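Yersinopine synthase (Yersinia pestis, PDB 6C4M) catalyses the NADPH-dependent reductive condensation of pyruvate with an amino-acid-derived intermediate, the last step in making the metallophore yersinopine. Local coordinates at residues Asn329-Trp341 and Glu352-Leu364. Sequence-based numbering, arbitrary orientation.
Sequences NYPVPASMVSRRW and EQQYALFVRYTAL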
loop_
_atom_site.group_PDB
_atom_site.type_symbol
_atom_site.label_atom_id
_atom_site.label_comp_id
_atom_site.label_asym_id
_atom_site.label_seq_id
_atom_site.Cartn_x
_atom_site.Cartn_y
_atom_site.Cartn_z
ATOM N N ASN A 329 3.032 -2.154 19.599
ATOM C CA ASN A 329 1.628 -2.302 19.207
ATOM C C ASN A 329 1.433 -3.401 18.156
ATOM O O ASN A 329 1.056 -4.523 18.513
ATOM C CB ASN A 329 1.083 -0.943 18.757
ATOM C CG ASN A 329 0.965 0.034 19.916
ATOM O OD1 ASN A 329 -0.103 0.144 20.528
ATOM N ND2 ASN A 329 2.077 0.704 20.263
ATOM N N TYR A 330 1.694 -3.122 16.861
ATOM C CA TYR A 330 1.422 -4.113 15.814
ATOM C C TYR A 330 2.603 -4.157 14.839
ATOM O O TYR A 330 2.918 -3.144 14.210
ATOM C CB TYR A 330 0.109 -3.776 15.095
ATOM C CG TYR A 330 -1.013 -3.445 16.048
ATOM C CD1 TYR A 330 -1.235 -2.130 16.451
ATOM C CD2 TYR A 330 -1.845 -4.442 16.571
ATOM C CE1 TYR A 330 -2.262 -1.803 17.338
ATOM C CE2 TYR A 330 -2.883 -4.123 17.462
ATOM C CZ TYR A 330 -3.081 -2.798 17.841
ATOM O OH TYR A 330 -4.090 -2.439 18.725
ATOM N N PRO A 331 3.313 -5.269 14.727
ATOM C CA PRO A 331 4.520 -5.295 13.895
ATOM C C PRO A 331 4.223 -5.594 12.436
ATOM O O PRO A 331 3.205 -6.187 12.083
ATOM C CB PRO A 331 5.330 -6.438 14.506
ATOM C CG PRO A 331 4.288 -7.390 14.919
ATOM C CD PRO A 331 3.187 -6.512 15.514
ATOM N N VAL A 332 5.160 -5.183 11.591
ATOM C CA VAL A 332 5.098 -5.517 10.170
ATOM C C VAL A 332 6.427 -6.160 9.788
ATOM O O VAL A 332 7.454 -5.974 10.471
ATOM C CB VAL A 332 4.783 -4.275 9.295
ATOM C CG1 VAL A 332 3.426 -3.613 9.717
ATOM C CG2 VAL A 332 5.929 -3.248 9.335
ATOM N N PRO A 333 6.434 -6.922 8.691
ATOM C CA PRO A 333 7.657 -7.635 8.281
ATOM C C PRO A 333 8.831 -6.686 8.103
ATOM O O PRO A 333 8.665 -5.525 7.713
ATOM C CB PRO A 333 7.266 -8.285 6.950
ATOM C CG PRO A 333 5.782 -8.308 6.932
ATOM C CD PRO A 333 5.294 -7.188 7.800
ATOM N N ALA A 334 10.038 -7.200 8.375
ATOM C CA ALA A 334 11.225 -6.365 8.240
ATOM C C ALA A 334 11.546 -6.087 6.772
ATOM O O ALA A 334 12.319 -5.170 6.488
ATOM C CB ALA A 334 12.432 -7.013 8.912
ATOM N N SER A 335 10.988 -6.876 5.859
ATOM C CA SER A 335 11.110 -6.627 4.423
ATOM C C SER A 335 10.359 -5.371 3.986
ATOM O O SER A 335 10.691 -4.795 2.945
ATOM C CB SER A 335 10.564 -7.821 3.652
ATOM O OG SER A 335 9.195 -7.981 3.992
ATOM N N MET A 336 9.335 -4.959 4.744
ATOM C CA MET A 336 8.650 -3.691 4.543
ATOM C C MET A 336 9.312 -2.584 5.358
ATOM O O MET A 336 9.856 -1.635 4.795
ATOM C CB MET A 336 7.173 -3.845 4.904
ATOM C CG MET A 336 6.474 -4.881 4.064
ATOM S SD MET A 336 6.416 -4.353 2.270
ATOM C CE MET A 336 5.094 -3.189 2.374
ATOM N N VAL A 337 9.344 -2.719 6.680
ATOM C CA VAL A 337 9.954 -1.700 7.528
ATOM C C VAL A 337 11.196 -2.286 8.183
ATOM O O VAL A 337 11.091 -3.106 9.101
ATOM C CB VAL A 337 8.974 -1.179 8.591
ATOM C CG1 VAL A 337 9.667 -0.162 9.487
ATOM C CG2 VAL A 337 7.737 -0.566 7.905
ATOM N N SER A 338 12.366 -1.783 7.799
ATOM C CA SER A 338 13.601 -2.385 8.257
ATOM C C SER A 338 13.825 -2.099 9.749
ATOM O O SER A 338 13.265 -1.161 10.332
ATOM C CB SER A 338 14.775 -1.851 7.440
ATOM O OG SER A 338 14.910 -0.466 7.704
ATOM N N ARG A 339 14.672 -2.919 10.378
ATOM C CA ARG A 339 15.065 -2.610 11.752
ATOM C C ARG A 339 15.854 -1.319 11.786
ATOM O O ARG A 339 15.777 -0.569 12.760
ATOM C CB ARG A 339 15.909 -3.742 12.379
ATOM C CG ARG A 339 15.179 -5.052 12.606
ATOM C CD ARG A 339 13.890 -4.855 13.359
ATOM N NE ARG A 339 14.066 -4.073 14.591
ATOM C CZ ARG A 339 13.102 -3.862 15.477
ATOM N NH1 ARG A 339 11.907 -4.417 15.312
ATOM N NH2 ARG A 339 13.339 -3.105 16.535
ATOM N N ARG A 340 16.622 -1.039 10.738
ATOM C CA ARG A 340 17.292 0.254 10.682
ATOM C C ARG A 340 16.280 1.399 10.739
ATOM O O ARG A 340 16.506 2.403 11.428
ATOM C CB ARG A 340 18.134 0.361 9.418
ATOM C CG ARG A 340 19.041 1.597 9.389
ATOM C CD ARG A 340 19.409 1.994 7.954
ATOM N NE ARG A 340 19.263 3.444 7.784
ATOM C CZ ARG A 340 18.478 4.053 6.908
ATOM N NH1 ARG A 340 17.739 3.376 6.034
ATOM N NH2 ARG A 340 18.458 5.376 6.892
ATOM N N TRP A 341 15.175 1.293 9.992
ATOM C CA TRP A 341 14.197 2.382 9.992
ATOM C C TRP A 341 13.603 2.575 11.397
ATOM O O TRP A 341 13.393 3.703 11.854
ATOM C CB TRP A 341 13.105 2.107 8.947
ATOM C CG TRP A 341 13.355 2.759 7.568
ATOM C CD1 TRP A 341 14.386 3.591 7.214
ATOM C CD2 TRP A 341 12.541 2.617 6.393
ATOM N NE1 TRP A 341 14.252 3.981 5.904
ATOM C CE2 TRP A 341 13.126 3.397 5.383
ATOM C CE3 TRP A 341 11.363 1.917 6.108
ATOM C CZ2 TRP A 341 12.581 3.487 4.103
ATOM C CZ3 TRP A 341 10.820 2.020 4.864
ATOM C CH2 TRP A 341 11.422 2.800 3.865
ATOM N N GLU A 352 12.293 10.703 4.852
ATOM C CA GLU A 352 12.512 9.278 5.084
ATOM C C GLU A 352 11.631 8.756 6.207
ATOM O O GLU A 352 11.136 7.622 6.142
ATOM C CB GLU A 352 13.975 8.998 5.413
ATOM C CG GLU A 352 14.285 7.500 5.339
ATOM C CD GLU A 352 15.770 7.192 5.285
ATOM O OE1 GLU A 352 16.602 8.113 5.459
ATOM O OE2 GLU A 352 16.091 6.011 5.074
ATOM N N GLN A 353 11.446 9.560 7.260
ATOM C CA GLN A 353 10.439 9.247 8.258
ATOM C C GLN A 353 9.091 8.997 7.608
ATOM O O GLN A 353 8.399 8.013 7.921
ATOM C CB GLN A 353 10.320 10.401 9.274
ATOM C CG GLN A 353 11.446 10.488 10.298
ATOM C CD GLN A 353 11.077 11.458 11.433
ATOM O OE1 GLN A 353 10.083 12.190 11.350
ATOM N NE2 GLN A 353 11.858 11.448 12.490
ATOM N N GLN A 354 8.704 9.880 6.683
ATOM C CA GLN A 354 7.405 9.749 6.063
ATOM C C GLN A 354 7.322 8.485 5.227
ATOM O O GLN A 354 6.346 7.730 5.325
ATOM C CB GLN A 354 7.120 11.001 5.229
ATOM C CG GLN A 354 6.761 12.229 6.125
ATOM C CD GLN A 354 6.719 13.519 5.322
ATOM O OE1 GLN A 354 6.292 13.523 4.184
ATOM N NE2 GLN A 354 7.218 14.595 5.895
ATOM N N TYR A 355 8.325 8.249 4.378
ATOM C CA TYR A 355 8.345 7.026 3.577
ATOM C C TYR A 355 8.178 5.814 4.487
ATOM O O TYR A 355 7.309 4.962 4.254
ATOM C CB TYR A 355 9.650 6.963 2.758
ATOM C CG TYR A 355 9.817 5.804 1.766
ATOM C CD1 TYR A 355 8.743 5.030 1.359
ATOM C CD2 TYR A 355 11.065 5.508 1.240
ATOM C CE1 TYR A 355 8.909 4.001 0.478
ATOM C CE2 TYR A 355 11.249 4.460 0.355
ATOM C CZ TYR A 355 10.167 3.711 -0.026
ATOM O OH TYR A 355 10.321 2.696 -0.941
ATOM N N ALA A 356 8.942 5.776 5.591
ATOM C CA ALA A 356 8.855 4.638 6.504
ATOM C C ALA A 356 7.448 4.476 7.055
ATOM O O ALA A 356 6.929 3.353 7.112
ATOM C CB ALA A 356 9.867 4.778 7.636
ATOM N N LEU A 357 6.788 5.591 7.421
ATOM C CA LEU A 357 5.439 5.499 7.958
ATOM C C LEU A 357 4.425 5.090 6.906
ATOM O O LEU A 357 3.499 4.320 7.216
ATOM C CB LEU A 357 5.045 6.827 8.604
ATOM C CG LEU A 357 5.731 7.130 9.940
ATOM C CD1 LEU A 357 5.569 8.629 10.295
ATOM C CD2 LEU A 357 5.134 6.231 11.041
ATOM N N PHE A 358 4.557 5.616 5.658
ATOM C CA PHE A 358 3.668 5.174 4.590
ATOM C C PHE A 358 3.832 3.686 4.355
ATOM O O PHE A 358 2.843 2.956 4.209
ATOM C CB PHE A 358 3.902 5.971 3.285
ATOM C CG PHE A 358 2.925 5.608 2.208
ATOM C CD1 PHE A 358 3.143 4.506 1.411
ATOM C CD2 PHE A 358 1.755 6.324 2.045
ATOM C CE1 PHE A 358 2.225 4.138 0.440
ATOM C CE2 PHE A 358 0.850 5.973 1.072
ATOM C CZ PHE A 358 1.093 4.865 0.270
ATOM N N VAL A 359 5.070 3.199 4.375
ATOM C CA VAL A 359 5.279 1.768 4.177
ATOM C C VAL A 359 4.635 0.999 5.320
ATOM O O VAL A 359 3.920 0.005 5.107
ATOM C CB VAL A 359 6.783 1.442 4.024
ATOM C CG1 VAL A 359 6.998 -0.055 3.969
ATOM C CG2 VAL A 359 7.340 2.036 2.742
ATOM N N ARG A 360 4.847 1.469 6.548
ATOM C CA ARG A 360 4.231 0.810 7.691
ATOM C C ARG A 360 2.719 0.666 7.528
ATOM O O ARG A 360 2.183 -0.438 7.652
ATOM C CB ARG A 360 4.566 1.578 8.963
ATOM C CG ARG A 360 4.310 0.753 10.174
ATOM C CD ARG A 360 3.286 1.378 11.015
ATOM N NE ARG A 360 2.968 0.501 12.121
ATOM C CZ ARG A 360 1.877 0.589 12.846
ATOM N NH1 ARG A 360 0.988 1.566 12.604
ATOM N NH2 ARG A 360 1.693 -0.301 13.819
ATOM N N TYR A 361 2.003 1.770 7.228
ATOM C CA TYR A 361 0.550 1.668 7.116
ATOM C C TYR A 361 0.102 0.864 5.903
ATOM O O TYR A 361 -0.948 0.211 5.946
ATOM C CB TYR A 361 -0.072 3.063 7.153
ATOM C CG TYR A 361 -0.155 3.501 8.587
ATOM C CD1 TYR A 361 -1.249 3.159 9.368
ATOM C CD2 TYR A 361 0.883 4.207 9.184
ATOM C CE1 TYR A 361 -1.307 3.499 10.719
ATOM C CE2 TYR A 361 0.839 4.550 10.534
ATOM C CZ TYR A 361 -0.253 4.195 11.299
ATOM O OH TYR A 361 -0.296 4.575 12.637
ATOM N N THR A 362 0.861 0.881 4.816
ATOM C CA THR A 362 0.554 -0.027 3.710
ATOM C C THR A 362 0.672 -1.477 4.172
ATOM O O THR A 362 -0.235 -2.290 3.956
ATOM C CB THR A 362 1.485 0.272 2.535
ATOM O OG1 THR A 362 1.319 1.626 2.152
ATOM C CG2 THR A 362 1.245 -0.670 1.311
ATOM N N ALA A 363 1.776 -1.807 4.845
ATOM C CA ALA A 363 2.001 -3.187 5.286
ATOM C C ALA A 363 0.912 -3.654 6.245
ATOM O O ALA A 363 0.515 -4.826 6.226
ATOM C CB ALA A 363 3.357 -3.293 5.960
ATOM N N LEU A 364 0.432 -2.741 7.093
ATOM C CA LEU A 364 -0.594 -3.039 8.092
ATOM C C LEU A 364 -1.863 -3.597 7.464
ATOM O O LEU A 364 -2.526 -4.453 8.056
ATOM C CB LEU A 364 -0.918 -1.756 8.878
ATOM C CG LEU A 364 -1.026 -1.748 10.399
ATOM C CD1 LEU A 364 0.148 -2.440 11.058
ATOM C CD2 LEU A 364 -1.158 -0.288 10.943
HETATM O O HOH W 1 4.188 -1.725 12.397
#
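Trp341 drops its indole onto helix 350-364 as a knob among Glu352, Tyr355, Ala356 and Val359, and each neighbour meets a different part of the ring. The methyl of Ala356 lies under one face: its CB is 3.9 Å from the centroid of the Trp341 six-membered ring and close to the ring normal, a CH-pi contact. The far rim, CZ2 and CH2, points at the face of Tyr355 in a T-shaped pair with planes 69° apart. At the pyrrole edge, Trp341 NE1 donates to Glu352 OE2 over 2.9 Å, nearly in the ring plane and on the anti side, tilted out of the carboxylate plane.

That same OE2 takes both terminal nitrogens of Arg340 in an end-on salt bridge, NH2 coming from above the carboxylate plane at 3.1 Å. Glu352 reaches both residues because its CG is anti to the backbone N (chi1 -167°) and the chain beyond is extended.

Loop 330-337 leads into helix 339-344, which Ser338 OG caps by accepting from Trp341 N. It packs through aliphatic groups: Val337 CG2 sits 3.8 Å from Arg360 CA, Met336 CB and CG lean on Val359 and Ala363, and Val332 CG1 meets Leu364 CD1 at 3.7 Å. At the other end of this apolar row from Glu352, Arg360 NH2 donates to Tyr330 O (3.1 Å) on a carbonyl lone pair, and a water joins Arg360 NE to the same oxygen. The Tyr330 side chain lies about 8 Å from the bound NADP.

Tyr355 also meets Tyr355 of the second subunit, tying this packing to the dimer interface. Three donors converging on one carboxylate oxygen would probably favour an ionised Glu352.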